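Local coordinates for putative dihydrodipicolinate synthase (Thermus thermophilus, PDB 2PCQ), which is of unknown function but belongs to the dihydrodipicolinate synthetase family, adopts a TIM-barrel fold and is found as an assembly of four chains, at residues L16-R22 against R54-L59; H46-E51 against R256-P260; L69-T73 against P96-Y100. All blocks are in the same frame, centred on the assembly; numbering follows the deposited sequence.

Contact 1. Residues L16-R22 against R54-L59; sequences LDEEAFR and RGLRAL
Arg22 and Leu59 bring their CA atoms to 5.1 Å, and Glu18 and Ala58 theirs to 5.8 Å, which sets the first turn of helix 18-28 against the C-terminal part of helix 49-57 and the residues that follow it. Phe21 forms the apolar half. Its chi1 of -162° turns the ring away from the backbone N and toward Leu59, whose CD2 lies over one face, 3.9 Å from the ring centroid and close to the ring normal, a CH-pi contact. Leu59 CD1 covers the CE2 and CZ corner, and Gly55 O comes obliquely to within 3.4 Å of Phe21 CD2.

The polar half flanks this core. Arg22 bends at chi3 and sends NH1 onto a lone pair of Ala58 O, 3.2 Å away and nearly straight at 164°. Glu18 crosses Arg54 at about a right angle; OE2 makes a salt bridge with NE at 2.9 Å, but the N-H points poorly (124°) and the bond is weak. Arg54 NH1 turns instead to Glu50. A water donates to both Glu18 OE1 and Arg54 O.

Asp17 caps helix 18-28 through OD1 and Ala20 N. These are adjacent outer helices of the barrel: inward, Phe21 and Leu59 both rest on Val37 of strand 36-37, while Leu16 and Phe21 touch Thr8 in the loop after strand 2-6.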
loop_
_atom_site.group_PDB
_atom_site.type_symbol
_atom_site.label_atom_id
_atom_site.label_comp_id
_atom_site.label_asym_id
_atom_site.label_seq_id
_atom_site.Cartn_x
_atom_site.Cartn_y
_atom_site.Cartn_z
ATOM N N LEU A 16 -5.546 -10.569 -33.722
ATOM C CA LEU A 16 -6.836 -11.020 -33.220
ATOM C C LEU A 16 -7.301 -12.179 -34.097
ATOM O O LEU A 16 -7.241 -12.097 -35.325
ATOM C CB LEU A 16 -7.862 -9.884 -33.287
ATOM C CG LEU A 16 -9.301 -10.264 -32.922
ATOM C CD1 LEU A 16 -9.361 -10.712 -31.467
ATOM C CD2 LEU A 16 -10.227 -9.079 -33.158
ATOM N N ASP A 17 -7.755 -13.261 -33.473
ATOM C CA ASP A 17 -8.227 -14.421 -34.225
ATOM C C ASP A 17 -9.735 -14.548 -34.039
ATOM O O ASP A 17 -10.197 -15.198 -33.102
ATOM C CB ASP A 17 -7.542 -15.696 -33.729
ATOM C CG ASP A 17 -7.794 -16.888 -34.642
ATOM O OD1 ASP A 17 -8.874 -16.951 -35.268
ATOM O OD2 ASP A 17 -6.916 -17.769 -34.724
ATOM N N GLU A 18 -10.489 -13.920 -34.933
ATOM C CA GLU A 18 -11.951 -13.933 -34.885
ATOM C C GLU A 18 -12.552 -15.334 -34.936
ATOM O O GLU A 18 -13.480 -15.648 -34.188
ATOM C CB GLU A 18 -12.516 -13.099 -36.039
ATOM C CG GLU A 18 -12.145 -11.627 -35.971
ATOM C CD GLU A 18 -12.566 -10.862 -37.210
ATOM O OE1 GLU A 18 -13.763 -10.906 -37.571
ATOM O OE2 GLU A 18 -11.695 -10.211 -37.823
ATOM N N GLU A 19 -12.031 -16.170 -35.827
ATOM C CA GLU A 19 -12.528 -17.534 -35.968
ATOM C C GLU A 19 -12.367 -18.296 -34.656
ATOM O O GLU A 19 -13.291 -18.967 -34.200
ATOM C CB GLU A 19 -11.776 -18.262 -37.086
ATOM C CG GLU A 19 -12.050 -17.739 -38.492
ATOM C CD GLU A 19 -11.698 -16.272 -38.662
ATOM O OE1 GLU A 19 -10.583 -15.874 -38.258
ATOM O OE2 GLU A 19 -12.536 -15.517 -39.207
ATOM N N ALA A 20 -11.187 -18.188 -34.052
ATOM C CA ALA A 20 -10.917 -18.867 -32.791
ATOM C C ALA A 20 -11.835 -18.346 -31.692
ATOM O O ALA A 20 -12.333 -19.112 -30.873
ATOM C CB ALA A 20 -9.458 -18.667 -32.391
ATOM N N PHE A 21 -12.059 -17.036 -31.686
ATOM C CA PHE A 21 -12.909 -16.393 -30.691
ATOM C C PHE A 21 -14.311 -17.003 -30.735
ATOM O O PHE A 21 -14.874 -17.380 -29.705
ATOM C CB PHE A 21 -12.962 -14.884 -30.982
ATOM C CG PHE A 21 -13.436 -14.034 -29.820
ATOM C CD1 PHE A 21 -13.377 -14.503 -28.509
ATOM C CD2 PHE A 21 -13.873 -12.727 -30.042
ATOM C CE1 PHE A 21 -13.749 -13.684 -27.435
ATOM C CE2 PHE A 21 -14.245 -11.899 -28.977
ATOM C CZ PHE A 21 -14.179 -12.379 -27.672
ATOM N N ARG A 22 -14.862 -17.111 -31.939
ATOM C CA ARG A 22 -16.198 -17.666 -32.133
ATOM C C ARG A 22 -16.273 -19.141 -31.734
ATOM O O ARG A 22 -17.225 -19.569 -31.082
ATOM C CB ARG A 22 -16.620 -17.491 -33.596
ATOM C CG ARG A 22 -17.994 -18.036 -33.925
ATOM C CD ARG A 22 -18.423 -17.668 -35.344
ATOM N NE ARG A 22 -17.414 -18.004 -36.345
ATOM C CZ ARG A 22 -16.629 -17.115 -36.950
ATOM N NH1 ARG A 22 -16.735 -15.824 -36.660
ATOM N NH2 ARG A 22 -15.737 -17.515 -37.846
ATOM N N ARG A 54 -14.798 -5.474 -34.027
ATOM C CA ARG A 54 -14.652 -6.625 -34.909
ATOM C C ARG A 54 -14.787 -7.931 -34.125
ATOM O O ARG A 54 -15.487 -8.854 -34.543
ATOM C CB ARG A 54 -13.285 -6.564 -35.595
ATOM C CG ARG A 54 -13.204 -7.300 -36.917
ATOM C CD ARG A 54 -11.910 -6.941 -37.636
ATOM N NE ARG A 54 -10.746 -7.575 -37.025
ATOM C CZ ARG A 54 -9.553 -7.000 -36.920
ATOM N NH1 ARG A 54 -9.363 -5.772 -37.378
ATOM N NH2 ARG A 54 -8.545 -7.657 -36.364
ATOM N N GLY A 55 -14.116 -7.999 -32.980
ATOM C CA GLY A 55 -14.175 -9.194 -32.161
ATOM C C GLY A 55 -15.580 -9.565 -31.727
ATOM O O GLY A 55 -15.967 -10.732 -31.788
ATOM N N LEU A 56 -16.352 -8.574 -31.293
ATOM C CA LEU A 56 -17.715 -8.822 -30.835
ATOM C C LEU A 56 -18.645 -9.223 -31.980
ATOM O O LEU A 56 -19.538 -10.047 -31.792
ATOM C CB LEU A 56 -18.260 -7.584 -30.113
ATOM C CG LEU A 56 -19.651 -7.690 -29.474
ATOM C CD1 LEU A 56 -19.701 -8.873 -28.515
ATOM C CD2 LEU A 56 -19.972 -6.397 -28.738
ATOM N N ARG A 57 -18.433 -8.648 -33.161
ATOM C CA ARG A 57 -19.253 -8.976 -34.329
ATOM C C ARG A 57 -19.027 -10.422 -34.773
ATOM O O ARG A 57 -19.871 -11.012 -35.445
ATOM C CB ARG A 57 -18.927 -8.055 -35.511
ATOM C CG ARG A 57 -19.395 -6.613 -35.376
ATOM C CD ARG A 57 -19.409 -5.935 -36.749
ATOM N NE ARG A 57 -18.079 -5.866 -37.357
ATOM C CZ ARG A 57 -17.194 -4.900 -37.120
ATOM N NH1 ARG A 57 -17.494 -3.912 -36.288
ATOM N NH2 ARG A 57 -16.005 -4.924 -37.708
ATOM N N ALA A 58 -17.880 -10.984 -34.408
ATOM C CA ALA A 58 -17.551 -12.355 -34.780
ATOM C C ALA A 58 -18.291 -13.374 -33.918
ATOM O O ALA A 58 -18.391 -14.545 -34.282
ATOM C CB ALA A 58 -16.051 -12.579 -34.664
ATOM N N LEU A 59 -18.812 -12.929 -32.780
ATOM C CA LEU A 59 -19.517 -13.829 -31.874
ATOM C C LEU A 59 -21.014 -13.890 -32.124
ATOM O O LEU A 59 -21.608 -12.953 -32.645
ATOM C CB LEU A 59 -19.274 -13.418 -30.419
ATOM C CG LEU A 59 -17.816 -13.339 -29.961
ATOM C CD1 LEU A 59 -17.783 -12.946 -28.493
ATOM C CD2 LEU A 59 -17.118 -14.682 -30.178
HETATM O O HOH W 1 -16.007 -9.659 -37.055
#

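Contact 2. Residues H46-E51 against R256-P260; sequences HLTPEE and RPPYP
A buried contact built on a Glu51-Arg256 salt bridge, extended by a histidine-tyrosine pair, joins the first turn of helix 49-57 and the residues leading into it to the loop connecting helices 216-247 and 266-278. The evidence is a two-pronged, end-on grip: Arg256 NH2 gives a bond of 2.7 Å to Glu51 OE2, and Arg256 NH1 one of 2.8 Å to Glu51 OE1. Both oxygens are met on their syn sides, although the carboxylate and guanidinium planes are twisted 38° apart. The arginine chain, extended from CG to NE, carries its guanidinium across to Glu51.

Arg256 NH1 serves a second acceptor, His46 O, at 2.7 Å and within the carbonyl plane. Thr48, two residues after His46, forms a capping box with Glu51: Thr48 OG1 receives Glu51 N, and Glu51 OE1 receives Thr48 N at 2.9 Å on its anti side. OE1 is thus held by two donors, and the cap that starts the helix also fixes the carboxylate for the arginine.

At the other end His46 and Tyr259 have nearly parallel planes (27°) but a large offset, centroids 5.2 Å apart, with little overlap of the rings; CE1 of His46 comes 3.4 Å from CE1 of Tyr259. A water links His46 NE2 to Tyr259 OH, and His46 ND1 bonds to Glu43.

Around the site, Arg256 NE reaches Gly14 O in the loop before helix 18-28, and Leu47 packs on Phe10 and Tyr38, the latter just past strand 36-37. The linker before helix 266-278 is thereby tied to the segments following the first two barrel strands.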
loop_
_atom_site.group_PDB
_atom_site.type_symbol
_atom_site.label_atom_id
_atom_site.label_comp_id
_atom_site.label_asym_id
_atom_site.label_seq_id
_atom_site.Cartn_x
_atom_site.Cartn_y
_atom_site.Cartn_z
ATOM N N HIS A 46 -6.500 -4.651 -24.478
ATOM C CA HIS A 46 -5.400 -4.946 -25.388
ATOM C C HIS A 46 -5.845 -4.784 -26.841
ATOM O O HIS A 46 -5.073 -5.027 -27.767
ATOM C CB HIS A 46 -4.879 -6.366 -25.159
ATOM C CG HIS A 46 -4.000 -6.498 -23.955
ATOM N ND1 HIS A 46 -3.376 -7.681 -23.616
ATOM C CD2 HIS A 46 -3.608 -5.589 -23.031
ATOM C CE1 HIS A 46 -2.637 -7.493 -22.539
ATOM N NE2 HIS A 46 -2.759 -6.232 -22.162
ATOM N N LEU A 47 -7.090 -4.358 -27.031
ATOM C CA LEU A 47 -7.641 -4.174 -28.371
ATOM C C LEU A 47 -7.904 -2.712 -28.696
ATOM O O LEU A 47 -8.223 -1.922 -27.812
ATOM C CB LEU A 47 -8.968 -4.925 -28.503
ATOM C CG LEU A 47 -9.007 -6.423 -28.204
ATOM C CD1 LEU A 47 -10.451 -6.889 -28.178
ATOM C CD2 LEU A 47 -8.213 -7.179 -29.251
ATOM N N THR A 48 -7.772 -2.361 -29.970
ATOM C CA THR A 48 -8.066 -1.003 -30.413
ATOM C C THR A 48 -9.585 -0.989 -30.580
ATOM O O THR A 48 -10.209 -2.048 -30.647
ATOM C CB THR A 48 -7.431 -0.692 -31.784
ATOM O OG1 THR A 48 -7.963 -1.585 -32.769
ATOM C CG2 THR A 48 -5.922 -0.837 -31.722
ATOM N N PRO A 49 -10.202 0.200 -30.640
ATOM C CA PRO A 49 -11.657 0.271 -30.802
ATOM C C PRO A 49 -12.147 -0.542 -32.003
ATOM O O PRO A 49 -13.211 -1.156 -31.959
ATOM C CB PRO A 49 -11.905 1.765 -30.976
ATOM C CG PRO A 49 -10.848 2.368 -30.089
ATOM C CD PRO A 49 -9.627 1.543 -30.440
ATOM N N GLU A 50 -11.354 -0.545 -33.068
ATOM C CA GLU A 50 -11.697 -1.273 -34.288
ATOM C C GLU A 50 -11.705 -2.783 -34.041
ATOM O O GLU A 50 -12.643 -3.478 -34.433
ATOM C CB GLU A 50 -10.698 -0.912 -35.395
ATOM C CG GLU A 50 -11.036 -1.433 -36.787
ATOM C CD GLU A 50 -10.686 -2.897 -36.975
ATOM O OE1 GLU A 50 -9.557 -3.286 -36.608
ATOM O OE2 GLU A 50 -11.532 -3.654 -37.502
ATOM N N GLU A 51 -10.660 -3.285 -33.387
ATOM C CA GLU A 51 -10.562 -4.711 -33.087
ATOM C C GLU A 51 -11.662 -5.103 -32.100
ATOM O O GLU A 51 -12.250 -6.180 -32.206
ATOM C CB GLU A 51 -9.179 -5.035 -32.510
ATOM C CG GLU A 51 -8.033 -4.624 -33.434
ATOM C CD GLU A 51 -6.663 -4.786 -32.802
ATOM O OE1 GLU A 51 -6.500 -4.395 -31.626
ATOM O OE2 GLU A 51 -5.743 -5.289 -33.486
ATOM N N ARG A 256 -1.508 -11.265 -25.857
ATOM C CA ARG A 256 -0.915 -10.367 -26.838
ATOM C C ARG A 256 0.466 -9.908 -26.373
ATOM O O ARG A 256 0.636 -9.527 -25.216
ATOM C CB ARG A 256 -1.831 -9.160 -27.073
ATOM C CG ARG A 256 -1.693 -8.575 -28.465
ATOM C CD ARG A 256 -2.780 -7.555 -28.801
ATOM N NE ARG A 256 -2.984 -7.521 -30.246
ATOM C CZ ARG A 256 -3.748 -6.651 -30.900
ATOM N NH1 ARG A 256 -4.408 -5.699 -30.255
ATOM N NH2 ARG A 256 -3.857 -6.748 -32.219
ATOM N N PRO A 257 1.478 -9.961 -27.264
ATOM C CA PRO A 257 2.831 -9.535 -26.889
ATOM C C PRO A 257 2.754 -8.141 -26.276
ATOM O O PRO A 257 1.908 -7.338 -26.669
ATOM C CB PRO A 257 3.578 -9.545 -28.220
ATOM C CG PRO A 257 2.903 -10.672 -28.962
ATOM C CD PRO A 257 1.439 -10.413 -28.667
ATOM N N PRO A 258 3.674 -7.811 -25.355
ATOM C CA PRO A 258 4.808 -8.576 -24.827
ATOM C C PRO A 258 4.528 -9.652 -23.777
ATOM O O PRO A 258 5.461 -10.190 -23.188
ATOM C CB PRO A 258 5.698 -7.483 -24.268
ATOM C CG PRO A 258 4.673 -6.592 -23.614
ATOM C CD PRO A 258 3.568 -6.511 -24.661
ATOM N N TYR A 259 3.266 -9.966 -23.525
ATOM C CA TYR A 259 2.978 -10.983 -22.525
ATOM C C TYR A 259 3.399 -12.377 -23.003
ATOM O O TYR A 259 3.324 -12.687 -24.193
ATOM C CB TYR A 259 1.501 -10.919 -22.129
ATOM C CG TYR A 259 1.194 -9.660 -21.336
ATOM C CD1 TYR A 259 0.760 -8.491 -21.968
ATOM C CD2 TYR A 259 1.399 -9.623 -19.956
ATOM C CE1 TYR A 259 0.542 -7.315 -21.241
ATOM C CE2 TYR A 259 1.188 -8.457 -19.223
ATOM C CZ TYR A 259 0.757 -7.310 -19.869
ATOM O OH TYR A 259 0.535 -6.168 -19.134
ATOM N N PRO A 260 3.860 -13.232 -22.072
ATOM C CA PRO A 260 4.324 -14.596 -22.343
ATOM C C PRO A 260 3.298 -15.600 -22.851
ATOM O O PRO A 260 2.165 -15.659 -22.367
ATOM C CB PRO A 260 4.936 -15.015 -21.009
ATOM C CG PRO A 260 4.019 -14.363 -20.026
ATOM C CD PRO A 260 3.838 -12.975 -20.619
HETATM O O HOH W 2 -1.564 -4.910 -20.028
#

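Contact 3. Residues L69-T73 against P96-Y100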
loop_
_atom_site.group_PDB
_atom_site.type_symbol
_atom_site.label_atom_id
_atom_site.label_comp_id
_atom_site.label_asym_id
_atom_site.label_seq_id
_atom_site.Cartn_x
_atom_site.Cartn_y
_atom_site.Cartn_z
ATOM N N LEU A 69 -16.933 -3.293 -20.297
ATOM C CA LEU A 69 -16.632 -2.001 -20.894
ATOM C C LEU A 69 -15.612 -1.306 -20.004
ATOM O O LEU A 69 -15.919 -0.881 -18.884
ATOM C CB LEU A 69 -17.900 -1.149 -21.030
ATOM C CG LEU A 69 -17.757 0.114 -21.886
ATOM C CD1 LEU A 69 -19.124 0.544 -22.384
ATOM C CD2 LEU A 69 -17.097 1.218 -21.089
HETATM N N MSE A 70 -14.385 -1.220 -20.502
HETATM C CA MSE A 70 -13.318 -0.588 -19.753
HETATM C C MSE A 70 -12.701 0.554 -20.552
HETATM O O MSE A 70 -11.825 0.341 -21.393
HETATM C CB MSE A 70 -12.259 -1.619 -19.408
HETATM C CG MSE A 70 -12.859 -2.847 -18.779
HETATM SE SE MSE A 70 -11.524 -4.082 -18.215
HETATM C CE MSE A 70 -12.688 -5.600 -17.906
ATOM N N GLU A 71 -13.184 1.765 -20.288
ATOM C CA GLU A 71 -12.707 2.963 -20.966
ATOM C C GLU A 71 -12.360 4.011 -19.915
ATOM O O GLU A 71 -12.744 3.888 -18.748
ATOM C CB GLU A 71 -13.774 3.518 -21.916
ATOM C CG GLU A 71 -14.210 2.580 -23.038
ATOM C CD GLU A 71 -13.069 2.146 -23.943
ATOM O OE1 GLU A 71 -12.151 2.955 -24.195
ATOM O OE2 GLU A 71 -13.098 0.989 -24.417
ATOM N N GLU A 72 -11.640 5.044 -20.341
ATOM C CA GLU A 72 -11.210 6.112 -19.452
ATOM C C GLU A 72 -12.145 7.315 -19.489
ATOM O O GLU A 72 -12.173 8.099 -18.546
ATOM C CB GLU A 72 -9.803 6.578 -19.834
ATOM C CG GLU A 72 -8.735 5.485 -19.891
ATOM C CD GLU A 72 -8.151 5.131 -18.527
ATOM O OE1 GLU A 72 -8.548 5.752 -17.515
ATOM O OE2 GLU A 72 -7.287 4.227 -18.474
ATOM N N THR A 73 -12.904 7.466 -20.573
ATOM C CA THR A 73 -13.806 8.609 -20.713
ATOM C C THR A 73 -15.138 8.258 -21.369
ATOM O O THR A 73 -15.281 7.211 -21.992
ATOM C CB THR A 73 -13.162 9.718 -21.564
ATOM O OG1 THR A 73 -13.029 9.263 -22.920
ATOM C CG2 THR A 73 -11.787 10.075 -21.023
ATOM N N PRO A 96 -14.406 1.635 -13.416
ATOM C CA PRO A 96 -14.269 3.090 -13.290
ATOM C C PRO A 96 -13.079 3.590 -14.109
ATOM O O PRO A 96 -12.178 2.816 -14.437
ATOM C CB PRO A 96 -14.004 3.290 -11.793
ATOM C CG PRO A 96 -14.514 2.027 -11.151
ATOM C CD PRO A 96 -14.113 0.969 -12.138
ATOM N N PRO A 97 -13.074 4.882 -14.480
ATOM C CA PRO A 97 -11.936 5.397 -15.251
ATOM C C PRO A 97 -10.709 5.135 -14.364
ATOM O O PRO A 97 -10.835 5.128 -13.142
ATOM C CB PRO A 97 -12.261 6.882 -15.384
ATOM C CG PRO A 97 -13.761 6.871 -15.485
ATOM C CD PRO A 97 -14.156 5.880 -14.401
ATOM N N ARG A 98 -9.536 4.942 -14.961
ATOM C CA ARG A 98 -8.336 4.613 -14.180
ATOM C C ARG A 98 -7.170 5.592 -14.069
ATOM O O ARG A 98 -6.792 6.006 -12.971
ATOM C CB ARG A 98 -7.746 3.301 -14.695
ATOM C CG ARG A 98 -8.571 2.064 -14.442
ATOM C CD ARG A 98 -8.288 1.066 -15.543
ATOM N NE ARG A 98 -9.116 1.357 -16.701
ATOM C CZ ARG A 98 -8.760 1.150 -17.963
ATOM N NH1 ARG A 98 -7.567 0.650 -18.258
ATOM N NH2 ARG A 98 -9.619 1.433 -18.928
ATOM N N TYR A 99 -6.578 5.918 -15.212
ATOM C CA TYR A 99 -5.402 6.770 -15.260
ATOM C C TYR A 99 -5.417 8.023 -14.379
ATOM O O TYR A 99 -4.466 8.256 -13.635
ATOM C CB TYR A 99 -5.105 7.151 -16.711
ATOM C CG TYR A 99 -3.669 7.545 -16.939
ATOM C CD1 TYR A 99 -2.693 6.584 -17.208
ATOM C CD2 TYR A 99 -3.277 8.879 -16.865
ATOM C CE1 TYR A 99 -1.357 6.948 -17.400
ATOM C CE2 TYR A 99 -1.944 9.254 -17.053
ATOM C CZ TYR A 99 -0.994 8.288 -17.318
ATOM O OH TYR A 99 0.317 8.663 -17.498
ATOM N N TYR A 100 -6.476 8.827 -14.458
ATOM C CA TYR A 100 -6.561 10.050 -13.647
ATOM C C TYR A 100 -7.604 9.918 -12.540
ATOM O O TYR A 100 -8.148 10.914 -12.064
ATOM C CB TYR A 100 -6.927 11.246 -14.532
ATOM C CG TYR A 100 -5.951 11.506 -15.655
ATOM C CD1 TYR A 100 -4.736 12.151 -15.420
ATOM C CD2 TYR A 100 -6.233 11.084 -16.952
ATOM C CE1 TYR A 100 -3.828 12.364 -16.456
ATOM C CE2 TYR A 100 -5.338 11.287 -17.988
ATOM C CZ TYR A 100 -4.139 11.926 -17.738
ATOM O OH TYR A 100 -3.261 12.118 -18.774
HETATM O O HOH W 3 -9.156 1.417 -21.394
HETATM O O HOH W 4 -12.159 1.861 -17.013
HETATM O O HOH W 5 -8.711 8.435 -16.753
#
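Glu72 meets Arg98 and Tyr99 in the tight part of this contact, where the loop after strand 66-69 lies against the loop after strand 91-94. Glu72 CA and Pro97 CA are 4.3 Å apart, and Pro97 CB presses to 3.4 Å from Glu72 O. The glutamate chain bends at chi2 (-82°), which folds its carboxylate back over the neighbouring loop. There OE1 takes two backbone bonds, from Arg98 N at 2.9 Å and from Tyr99 N at 3.0 Å, the donors arriving from opposite faces of the carboxylate plane. A water also donates to OE1 and accepts from Tyr100 N. OE2 sits above the centre of the Arg98 guanidinium, 3.4 Å from CZ; since it lies well out of the guanidinium plane, the salt bridge is electrostatic, without a directed hydrogen bond.

The other side is looser and spaced by water. Between Met70, a selenomethionine, and Arg98, one water donates to Met70 O at 2.9 Å and accepts from Arg98 NH2. A second accepts from Arg98 NE and lies 2.7 Å from both Glu71 O and Pro96 O. Both waters lie at the guanidinium edge, whereas Glu72 covers a face.

Glu72 therefore holds the opposing backbone mainly by direct bonds, whereas NE and NH2 of Arg98 bond to waters. Two amide donors and a guanidinium with OE2 over its face would probably favour the ionised carboxylate.

Contacts 1 and 2 share helix 49-57 and touch directly, Leu16 CD2 lying 3.7 Å from Glu51 O, with centres about 13 Å apart. Contact 3 is separate within the chain: its centre is about 17 Å from that of contact 2, with nearest atoms about 6 Å apart, and about 24 Å from that of contact 1. Contacts 2 and 3 nevertheless meet across the subunit interface, where Tyr100 packs edge-to-face with His46 of the second subunit and Thr73 touches Pro257 of that subunit. Contact 1 touches no other chain. The potassium ion is bound at Ala143 and Val148, which belong to none of the three contacts.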